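Local coordinates for protein NEQ011 (Nanoarchaeum equitans Kin4-M, PDB 6GQ8) that binds iron and, as a member of the desulfoferrodoxin family, probably reduces superoxide, at residues H10-E15 / L91-Y96; P39-Q44 / S95-H100. All coordinates share one frame; numbering follows the deposited sequence.

Contact 1: residues H10-E15 / L91-Y96. With FE (Fe (III) ion), chain E.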
loop_
_atom_site.group_PDB
_atom_site.type_symbol
_atom_site.label_atom_id
_atom_site.label_comp_id
_atom_site.label_asym_id
_atom_site.label_seq_id
_atom_site.Cartn_x
_atom_site.Cartn_y
_atom_site.Cartn_z
ATOM N N HIS A 10 -20.980 4.667 -1.419
ATOM C CA HIS A 10 -19.783 4.320 -0.668
ATOM C C HIS A 10 -19.572 2.827 -0.455
ATOM O O HIS A 10 -18.431 2.419 -0.215
ATOM C CB HIS A 10 -19.800 5.000 0.711
ATOM C CG HIS A 10 -19.767 6.496 0.656
ATOM N ND1 HIS A 10 -20.902 7.268 0.774
ATOM C CD2 HIS A 10 -18.736 7.362 0.518
ATOM C CE1 HIS A 10 -20.573 8.546 0.698
ATOM N NE2 HIS A 10 -19.265 8.631 0.542
ATOM N N SER A 11 -20.615 2.007 -0.530
ATOM C CA SER A 11 -20.467 0.586 -0.226
ATOM C C SER A 11 -19.680 -0.119 -1.326
ATOM O O SER A 11 -20.012 0.022 -2.508
ATOM C CB SER A 11 -21.832 -0.078 -0.052
ATOM O OG SER A 11 -22.469 0.368 1.132
ATOM N N PRO A 12 -18.630 -0.875 -0.988
ATOM C CA PRO A 12 -17.890 -1.640 -2.002
ATOM C C PRO A 12 -18.651 -2.897 -2.392
ATOM O O PRO A 12 -18.735 -3.856 -1.619
ATOM C CB PRO A 12 -16.569 -1.965 -1.292
ATOM C CG PRO A 12 -16.916 -1.986 0.160
ATOM C CD PRO A 12 -18.020 -0.975 0.350
ATOM N N ILE A 13 -19.204 -2.901 -3.600
ATOM C CA ILE A 13 -20.018 -4.022 -4.061
ATOM C C ILE A 13 -19.104 -5.134 -4.557
ATOM O O ILE A 13 -18.192 -4.894 -5.355
ATOM C CB ILE A 13 -20.991 -3.570 -5.162
ATOM C CG1 ILE A 13 -21.929 -2.486 -4.631
ATOM C CG2 ILE A 13 -21.787 -4.755 -5.692
ATOM C CD1 ILE A 13 -22.672 -2.888 -3.375
ATOM N N ILE A 14 -19.359 -6.358 -4.100
ATOM C CA ILE A 14 -18.544 -7.520 -4.440
ATOM C C ILE A 14 -19.305 -8.382 -5.438
ATOM O O ILE A 14 -20.482 -8.698 -5.223
ATOM C CB ILE A 14 -18.184 -8.337 -3.186
ATOM C CG1 ILE A 14 -17.492 -7.456 -2.144
ATOM C CG2 ILE A 14 -17.307 -9.523 -3.554
ATOM C CD1 ILE A 14 -17.405 -8.091 -0.776
ATOM N N GLU A 15 -18.630 -8.775 -6.517
ATOM C CA GLU A 15 -19.132 -9.784 -7.442
ATOM C C GLU A 15 -18.108 -10.901 -7.580
ATOM O O GLU A 15 -16.901 -10.647 -7.627
ATOM C CB GLU A 15 -19.444 -9.200 -8.822
ATOM C CG GLU A 15 -20.606 -8.230 -8.841
ATOM C CD GLU A 15 -20.988 -7.816 -10.248
ATOM O OE1 GLU A 15 -20.254 -8.172 -11.196
ATOM O OE2 GLU A 15 -22.035 -7.155 -10.410
ATOM N N LEU A 91 -16.329 -13.274 1.760
ATOM C CA LEU A 91 -15.411 -12.218 1.365
ATOM C C LEU A 91 -15.804 -10.918 2.051
ATOM O O LEU A 91 -16.986 -10.625 2.244
ATOM C CB LEU A 91 -15.414 -12.036 -0.153
ATOM C CG LEU A 91 -14.804 -13.185 -0.957
ATOM C CD1 LEU A 91 -14.939 -12.929 -2.445
ATOM C CD2 LEU A 91 -13.342 -13.352 -0.583
ATOM N N ILE A 92 -14.798 -10.127 2.409
ATOM C CA ILE A 92 -15.013 -8.869 3.112
ATOM C C ILE A 92 -14.263 -7.779 2.365
ATOM O O ILE A 92 -13.043 -7.873 2.181
ATOM C CB ILE A 92 -14.557 -8.940 4.579
ATOM C CG1 ILE A 92 -15.282 -10.075 5.310
ATOM C CG2 ILE A 92 -14.801 -7.611 5.280
ATOM C CD1 ILE A 92 -14.752 -10.352 6.703
ATOM N N ALA A 93 -14.989 -6.759 1.919
ATOM C CA ALA A 93 -14.400 -5.613 1.244
ATOM C C ALA A 93 -14.522 -4.399 2.148
ATOM O O ALA A 93 -15.598 -4.131 2.693
ATOM C CB ALA A 93 -15.080 -5.348 -0.101
ATOM N N ILE A 94 -13.422 -3.670 2.301
ATOM C CA ILE A 94 -13.375 -2.448 3.091
ATOM C C ILE A 94 -12.850 -1.349 2.185
ATOM O O ILE A 94 -11.760 -1.477 1.618
ATOM C CB ILE A 94 -12.486 -2.603 4.335
ATOM C CG1 ILE A 94 -13.044 -3.687 5.262
ATOM C CG2 ILE A 94 -12.349 -1.274 5.068
ATOM C CD1 ILE A 94 -12.269 -3.842 6.554
ATOM N N SER A 95 -13.622 -0.276 2.046
ATOM C CA SER A 95 -13.252 0.842 1.196
ATOM C C SER A 95 -13.197 2.116 2.027
ATOM O O SER A 95 -13.866 2.234 3.058
ATOM C CB SER A 95 -14.242 1.012 0.041
ATOM O OG SER A 95 -15.540 1.285 0.535
ATOM N N TYR A 96 -12.399 3.076 1.564
ATOM C CA TYR A 96 -12.163 4.312 2.297
ATOM C C TYR A 96 -12.461 5.508 1.410
ATOM O O TYR A 96 -11.946 5.600 0.291
ATOM C CB TYR A 96 -10.721 4.394 2.805
ATOM C CG TYR A 96 -10.368 5.729 3.430
ATOM C CD1 TYR A 96 -10.883 6.095 4.665
ATOM C CD2 TYR A 96 -9.509 6.612 2.793
ATOM C CE1 TYR A 96 -10.559 7.310 5.247
ATOM C CE2 TYR A 96 -9.181 7.830 3.366
ATOM C CZ TYR A 96 -9.710 8.173 4.594
ATOM O OH TYR A 96 -9.387 9.384 5.169
HETATM FE FE FE E . -17.784 10.236 0.036
#
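Ser-95 turns OG into the position between its backbone N and carbonyl carbon (chi1 61°), which lifts the hydroxyl off its strand toward His-10, while Ile-14 sets CG1 anti to its carbonyl carbon (chi1 -55°) and carries CD1 down onto Ala-93. These two side chains illustrate how the layers of an immunoglobulin-like beta sandwich meet. The strand segments 12-15 and 91-96 belong to different sheets, their axes approaching to 7.4 Å at an angle of 149°, and they face each other through alternate residues. Leu-91, Ala-93 and Ser-95 look across to Pro-12 and Ile-14. Ile-14 CD1 rests 3.7 Å from Ala-93 CB, and its other branch, CG2, lies more loosely against Leu-91 CD1 at 4.3 Å. Next along, Pro-12 turns its ring toward the same alanine, CG standing 3.8 Å from Ala-93 CB; Ile-27 and Val-29 of the neighbouring strand 22-29 also touch this proline. The small side chain of Ala-93 thus receives both residues. The polar link is a weak hydrogen bond from Ser-95 OG to His-10 O, 3.2 Å long. It joins the sandwich interior to a metal ligand, whose ring is steadied in turn by Asn-7 at ND1 and by stacking with Trp-103. The other ring nitrogen, His-10 NE2, binds the ferric ion at 2.2 Å.

Contact 2: residues P39-Q44 / S95-H100. With FE (Fe (III) ion), chain E.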
loop_
_atom_site.group_PDB
_atom_site.type_symbol
_atom_site.label_atom_id
_atom_site.label_comp_id
_atom_site.label_asym_id
_atom_site.label_seq_id
_atom_site.Cartn_x
_atom_site.Cartn_y
_atom_site.Cartn_z
ATOM N N PRO A 39 -9.852 15.778 -5.984
ATOM C CA PRO A 39 -8.683 15.769 -5.088
ATOM C C PRO A 39 -9.045 15.733 -3.613
ATOM O O PRO A 39 -8.410 14.998 -2.843
ATOM C CB PRO A 39 -7.951 17.062 -5.468
ATOM C CG PRO A 39 -8.316 17.279 -6.902
ATOM C CD PRO A 39 -9.745 16.823 -7.020
ATOM N N SER A 40 -10.070 16.478 -3.200
ATOM C CA SER A 40 -10.464 16.555 -1.800
ATOM C C SER A 40 -11.625 15.630 -1.450
ATOM O O SER A 40 -12.144 15.707 -0.331
ATOM C CB SER A 40 -10.808 17.996 -1.421
ATOM O OG SER A 40 -9.676 18.834 -1.568
ATOM N N HIS A 41 -12.046 14.763 -2.372
ATOM C CA HIS A 41 -13.149 13.843 -2.096
ATOM C C HIS A 41 -13.090 12.716 -3.118
ATOM O O HIS A 41 -13.450 12.922 -4.281
ATOM C CB HIS A 41 -14.492 14.564 -2.152
ATOM C CG HIS A 41 -15.646 13.718 -1.711
ATOM N ND1 HIS A 41 -16.958 14.042 -1.982
ATOM C CD2 HIS A 41 -15.684 12.562 -1.006
ATOM C CE1 HIS A 41 -17.753 13.119 -1.471
ATOM N NE2 HIS A 41 -17.005 12.210 -0.871
ATOM N N HIS A 42 -12.655 11.532 -2.685
ATOM C CA HIS A 42 -12.531 10.406 -3.601
ATOM C C HIS A 42 -12.436 9.108 -2.813
ATOM O O HIS A 42 -12.139 9.103 -1.616
ATOM C CB HIS A 42 -11.310 10.556 -4.517
ATOM C CG HIS A 42 -10.016 10.730 -3.781
ATOM N ND1 HIS A 42 -9.384 11.948 -3.660
ATOM C CD2 HIS A 42 -9.236 9.837 -3.126
ATOM C CE1 HIS A 42 -8.270 11.799 -2.966
ATOM N NE2 HIS A 42 -8.156 10.526 -2.631
ATOM N N ILE A 43 -12.699 8.007 -3.511
ATOM C CA ILE A 43 -12.481 6.678 -2.955
ATOM C C ILE A 43 -11.009 6.344 -3.159
ATOM O O ILE A 43 -10.532 6.265 -4.295
ATOM C CB ILE A 43 -13.383 5.633 -3.626
ATOM C CG1 ILE A 43 -14.855 6.059 -3.564
ATOM C CG2 ILE A 43 -13.187 4.270 -2.971
ATOM C CD1 ILE A 43 -15.408 6.198 -2.165
ATOM N N GLN A 44 -10.287 6.158 -2.059
ATOM C CA GLN A 44 -8.836 6.042 -2.125
ATOM C C GLN A 44 -8.363 4.604 -2.292
ATOM O O GLN A 44 -7.428 4.350 -3.058
ATOM C CB GLN A 44 -8.206 6.655 -0.872
ATOM C CG GLN A 44 -6.733 6.997 -1.019
ATOM C CD GLN A 44 -6.209 7.803 0.158
ATOM O OE1 GLN A 44 -5.905 7.250 1.216
ATOM N NE2 GLN A 44 -6.115 9.119 -0.017
ATOM N N SER A 95 -13.622 -0.276 2.046
ATOM C CA SER A 95 -13.252 0.842 1.196
ATOM C C SER A 95 -13.197 2.116 2.027
ATOM O O SER A 95 -13.866 2.234 3.058
ATOM C CB SER A 95 -14.242 1.012 0.041
ATOM O OG SER A 95 -15.540 1.285 0.535
ATOM N N TYR A 96 -12.399 3.076 1.564
ATOM C CA TYR A 96 -12.163 4.312 2.297
ATOM C C TYR A 96 -12.461 5.508 1.410
ATOM O O TYR A 96 -11.946 5.600 0.291
ATOM C CB TYR A 96 -10.721 4.394 2.805
ATOM C CG TYR A 96 -10.368 5.729 3.430
ATOM C CD1 TYR A 96 -10.883 6.095 4.665
ATOM C CD2 TYR A 96 -9.509 6.612 2.793
ATOM C CE1 TYR A 96 -10.559 7.310 5.247
ATOM C CE2 TYR A 96 -9.181 7.830 3.366
ATOM C CZ TYR A 96 -9.710 8.173 4.594
ATOM O OH TYR A 96 -9.387 9.384 5.169
ATOM N N CYS A 97 -13.296 6.412 1.912
ATOM C CA CYS A 97 -13.553 7.698 1.284
ATOM C C CYS A 97 -12.886 8.788 2.111
ATOM O O CYS A 97 -12.929 8.753 3.345
ATOM C CB CYS A 97 -15.054 7.968 1.165
ATOM S SG CYS A 97 -15.469 9.658 0.691
ATOM N N THR A 98 -12.248 9.740 1.429
ATOM C CA THR A 98 -11.462 10.756 2.120
ATOM C C THR A 98 -12.307 11.696 2.971
ATOM O O THR A 98 -11.742 12.446 3.774
ATOM C CB THR A 98 -10.645 11.570 1.115
ATOM O OG1 THR A 98 -11.520 12.147 0.140
ATOM C CG2 THR A 98 -9.625 10.681 0.418
ATOM N N LEU A 99 -13.630 11.683 2.820
ATOM C CA LEU A 99 -14.503 12.512 3.636
ATOM C C LEU A 99 -15.469 11.727 4.506
ATOM O O LEU A 99 -15.834 12.209 5.581
ATOM C CB LEU A 99 -15.318 13.472 2.751
ATOM C CG LEU A 99 -14.566 14.598 2.044
ATOM C CD1 LEU A 99 -15.544 15.532 1.347
ATOM C CD2 LEU A 99 -13.702 15.369 3.026
ATOM N N HIS A 100 -15.889 10.532 4.086
ATOM C CA HIS A 100 -16.963 9.816 4.766
ATOM C C HIS A 100 -16.507 8.489 5.365
ATOM O O HIS A 100 -17.335 7.604 5.607
ATOM C CB HIS A 100 -18.139 9.617 3.812
ATOM C CG HIS A 100 -18.647 10.897 3.226
ATOM N ND1 HIS A 100 -18.413 11.264 1.918
ATOM C CD2 HIS A 100 -19.342 11.916 3.784
ATOM C CE1 HIS A 100 -18.962 12.444 1.690
ATOM N NE2 HIS A 100 -19.531 12.863 2.806
HETATM FE FE FE E . -17.784 10.236 0.036
HETATM O O HOH W 1 -9.235 13.842 -0.737
#
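Gln-44 N donates to Tyr-96 O at 2.9 Å, in a nearly straight bond (164° at the hydrogen), and Thr-98 N answers with 3.1 Å to His-42 O. These two bonds flank Ile-43 and Cys-97, which form an antiparallel non-hydrogen-bonded pair. Thr-98 then extends the pairing with its side chain: OG1, placed between its own backbone N and carbonyl carbon (chi1 57°), accepts from His-42 N at 3.1 Å and donates to a water. The hydroxyl thus uses both its acceptor and its donor capacity, and the loop carrying His-41 is tied to the turn between Cys-97 and His-100. Three side chains of the two segments bind iron: His-41 NE2 at 2.3 Å, Cys-97 SG at 2.5 Å and His-100 ND1 at 2.2 Å. The sulfur also receives Leu-99 N at 3.5 Å along a line straight to within 12°, plus a weaker bond from His-100 N; such N-H donors probably modulate how strongly the sulfur donates to the iron. Packing backs up these bonds. Leu-99 CD1 sits over one face of the His-41 imidazole as a CH-pi contact, with Cys-97 SG in plane at the ring's edge. Thr-98 CG2 makes the same kind of contact over the His-42 ring, which itself stacks on His-68 and is held at ND1 by Glu-38 O. Ile-43 CD1 reaches the ligand cysteine's CB, 3.8 Å away, and Gln-44 CB meets the edge of Tyr-96. With His-10 and His-35 completing the sphere, this is the square-pyramidal Fe(His)4(Cys) centre of superoxide reductases, the cysteine axial.

From the N terminus, His-10 opens contact 1 on the way into strand 12-19 of the three-stranded sheet. Contact 2 opens at 39-44, before contact 1 is closed by strand 89-97, with 75 residues lying between Glu-15 and Leu-91; the same strand runs on to close contact 2 at 95-100. The two loops therefore cross rather than nest, and Ser-95 and Tyr-96 belong to both. Contact 1 joins one sheet to the other, whereas contact 2 joins neighbouring strands within the five-stranded sheet at their metal-bearing ends. They converge on iron, where His-10, from the approach to the three-stranded sheet, lies roughly opposite His-41 and shares the metal with ligands at the ends of strands 43-52 and 89-97.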